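Local structure of endo-beta-1,4-xylanase Xyn10C (Pseudomonas cellulosa, 1GNY) at residues 55-60 with 147-152. The protein cleaves internal linkages of the xylan backbone through its C-terminal catalytic domain, while the family 15 carbohydrate-binding module described here binds xylan and xylooligosaccharides. Numbering follows the deposited sequence.
Sequences EDAVIA and ITLAQE
I59 and I147 lie side by side and point the same way, their CG1 atoms 4.2 Å apart. They are a non-hydrogen-bonded antiparallel pair, which puts both on one face of the sheet, and a shared torsion (chi1 -56° and -58°) sets each CG1 beside its own backbone N; branched and apolar, they fill this buried side. Diagonally across the strands, I147 CG2 lies 4.2 Å from A57 CB, and A57 CB is also 4.2 Å from L149 CD2. The three methyls meet as a small triangle; a lone methyl is enough at A57, with both branched chains coming from the partner strand. The contact belongs to one of the two main antiparallel sheets of the jelly-roll-like beta-sandwich, strand 139-149 running between 58-65 and 2-6; carbohydrate-binding Q81 and Q127 belong to the other, their side chains about 10 Å from that of I59. The adjoining hydrogen-bonded pair is V58 with T148, both beta-branched residues that suit an extended backbone. V58 N reaches T148 O at 3.0 Å, and T148 N returns to V58 O at 2.9 Å, nearly straight at 170°. On this partly exposed face a water links T148 OG1 to V58 O. Before strand 58-65 begins, another water donates to both D56 O and T148 O, and a third accepts from A150 N and donates to E55 O. A150, centre of an exposed inverse gamma turn, brings only a methyl against D56 CB, at 3.8 Å, while the carboxylate of E55 is held by the backbone N atoms of E114 and F119.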
loop_
_atom_site.group_PDB
_atom_site.type_symbol
_atom_site.label_atom_id
_atom_site.label_comp_id
_atom_site.label_asym_id
_atom_site.label_seq_id
_atom_site.Cartn_x
_atom_site.Cartn_y
_atom_site.Cartn_z
ATOM N N GLU A 55 -9.229 -10.260 7.471
ATOM C CA GLU A 55 -8.264 -11.261 7.959
ATOM C C GLU A 55 -8.092 -12.342 6.897
ATOM O O GLU A 55 -9.079 -12.791 6.304
ATOM C CB GLU A 55 -8.708 -11.855 9.299
ATOM C CG GLU A 55 -8.609 -10.892 10.466
ATOM C CD GLU A 55 -7.162 -10.526 10.821
ATOM O OE1 GLU A 55 -6.242 -11.314 10.475
ATOM O OE2 GLU A 55 -6.963 -9.456 11.426
ATOM N N ASP A 56 -6.831 -12.721 6.634
ATOM C CA ASP A 56 -6.455 -13.708 5.595
ATOM C C ASP A 56 -6.672 -13.200 4.146
ATOM O O ASP A 56 -6.545 -13.953 3.187
ATOM C CB ASP A 56 -7.128 -15.077 5.839
ATOM C CG ASP A 56 -6.736 -15.689 7.180
ATOM O OD1 ASP A 56 -5.553 -15.671 7.543
ATOM O OD2 ASP A 56 -7.558 -16.193 7.952
ATOM N N ALA A 57 -6.909 -11.898 3.990
ATOM C CA ALA A 57 -7.029 -11.293 2.659
ATOM C C ALA A 57 -5.634 -11.104 2.061
ATOM O O ALA A 57 -4.659 -10.932 2.792
ATOM C CB ALA A 57 -7.739 -9.943 2.718
ATOM N N VAL A 58 -5.557 -11.149 0.744
ATOM C CA VAL A 58 -4.307 -10.923 -0.004
ATOM C C VAL A 58 -4.413 -9.642 -0.822
ATOM O O VAL A 58 -5.292 -9.528 -1.669
ATOM C CB VAL A 58 -3.964 -12.090 -0.933
ATOM C CG1 VAL A 58 -2.675 -11.825 -1.683
ATOM C CG2 VAL A 58 -3.859 -13.364 -0.095
ATOM N N ILE A 59 -3.519 -8.695 -0.551
ATOM C CA ILE A 59 -3.403 -7.444 -1.310
ATOM C C ILE A 59 -2.343 -7.650 -2.386
ATOM O O ILE A 59 -1.208 -8.054 -2.063
ATOM C CB ILE A 59 -2.984 -6.268 -0.380
ATOM C CG1 ILE A 59 -3.967 -6.121 0.786
ATOM C CG2 ILE A 59 -2.866 -4.960 -1.158
ATOM C CD1 ILE A 59 -3.415 -5.300 1.919
ATOM N N ALA A 60 -2.695 -7.395 -3.632
ATOM C CA ALA A 60 -1.714 -7.480 -4.733
ATOM C C ALA A 60 -1.650 -6.125 -5.428
ATOM O O ALA A 60 -2.684 -5.616 -5.893
ATOM C CB ALA A 60 -2.090 -8.560 -5.711
ATOM N N ILE A 147 -7.652 -6.806 -4.060
ATOM C CA ILE A 147 -7.736 -7.434 -2.735
ATOM C C ILE A 147 -8.644 -8.656 -2.843
ATOM O O ILE A 147 -9.801 -8.523 -3.189
ATOM C CB ILE A 147 -8.218 -6.451 -1.662
ATOM C CG1 ILE A 147 -7.246 -5.248 -1.617
ATOM C CG2 ILE A 147 -8.307 -7.130 -0.292
ATOM C CD1 ILE A 147 -7.656 -4.102 -0.732
ATOM N N THR A 148 -8.106 -9.811 -2.505
ATOM C CA THR A 148 -8.870 -11.068 -2.543
ATOM C C THR A 148 -9.174 -11.500 -1.115
ATOM O O THR A 148 -8.271 -11.860 -0.369
ATOM C CB THR A 148 -8.113 -12.159 -3.292
ATOM O OG1 THR A 148 -7.883 -11.743 -4.646
ATOM C CG2 THR A 148 -8.959 -13.416 -3.464
ATOM N N LEU A 149 -10.453 -11.484 -0.750
ATOM C CA LEU A 149 -10.883 -11.848 0.613
ATOM C C LEU A 149 -10.927 -13.376 0.769
ATOM O O LEU A 149 -11.075 -14.114 -0.214
ATOM C CB LEU A 149 -12.292 -11.309 0.934
ATOM C CG LEU A 149 -12.577 -9.834 0.687
ATOM C CD1 LEU A 149 -13.974 -9.489 1.104
ATOM C CD2 LEU A 149 -11.560 -8.941 1.415
ATOM N N ALA A 150 -10.839 -13.803 2.015
ATOM C CA ALA A 150 -11.040 -15.206 2.439
ATOM C C ALA A 150 -12.532 -15.440 2.711
ATOM O O ALA A 150 -12.945 -15.868 3.807
ATOM C CB ALA A 150 -10.229 -15.469 3.689
ATOM N N GLN A 151 -13.333 -15.139 1.714
ATOM C CA GLN A 151 -14.788 -15.249 1.778
ATOM C C GLN A 151 -15.302 -15.512 0.398
ATOM O O GLN A 151 -14.885 -14.878 -0.576
ATOM C CB GLN A 151 -15.364 -13.928 2.297
ATOM C CG GLN A 151 -16.855 -13.933 2.464
ATOM C CD GLN A 151 -17.334 -12.604 2.969
ATOM O OE1 GLN A 151 -17.894 -11.804 2.221
ATOM N NE2 GLN A 151 -17.198 -12.410 4.274
ATOM N N GLU A 152 -16.241 -16.439 0.331
ATOM C CA GLU A 152 -16.902 -16.839 -0.896
ATOM C C GLU A 152 -17.852 -15.757 -1.341
ATOM O O GLU A 152 -18.566 -15.137 -0.609
ATOM C CB GLU A 152 -17.695 -18.135 -0.656
ATOM C CG GLU A 152 -18.619 -18.607 -1.762
ATOM C CD GLU A 152 -19.356 -19.900 -1.394
ATOM O OE1 GLU A 152 -18.895 -20.634 -0.477
ATOM O OE2 GLU A 152 -20.412 -20.172 -2.026
HETATM O O HOH W 1 -10.500 -11.771 4.042
HETATM O O HOH W 2 -7.503 -14.565 0.569
HETATM O O HOH W 3 -5.459 -10.227 -4.690
#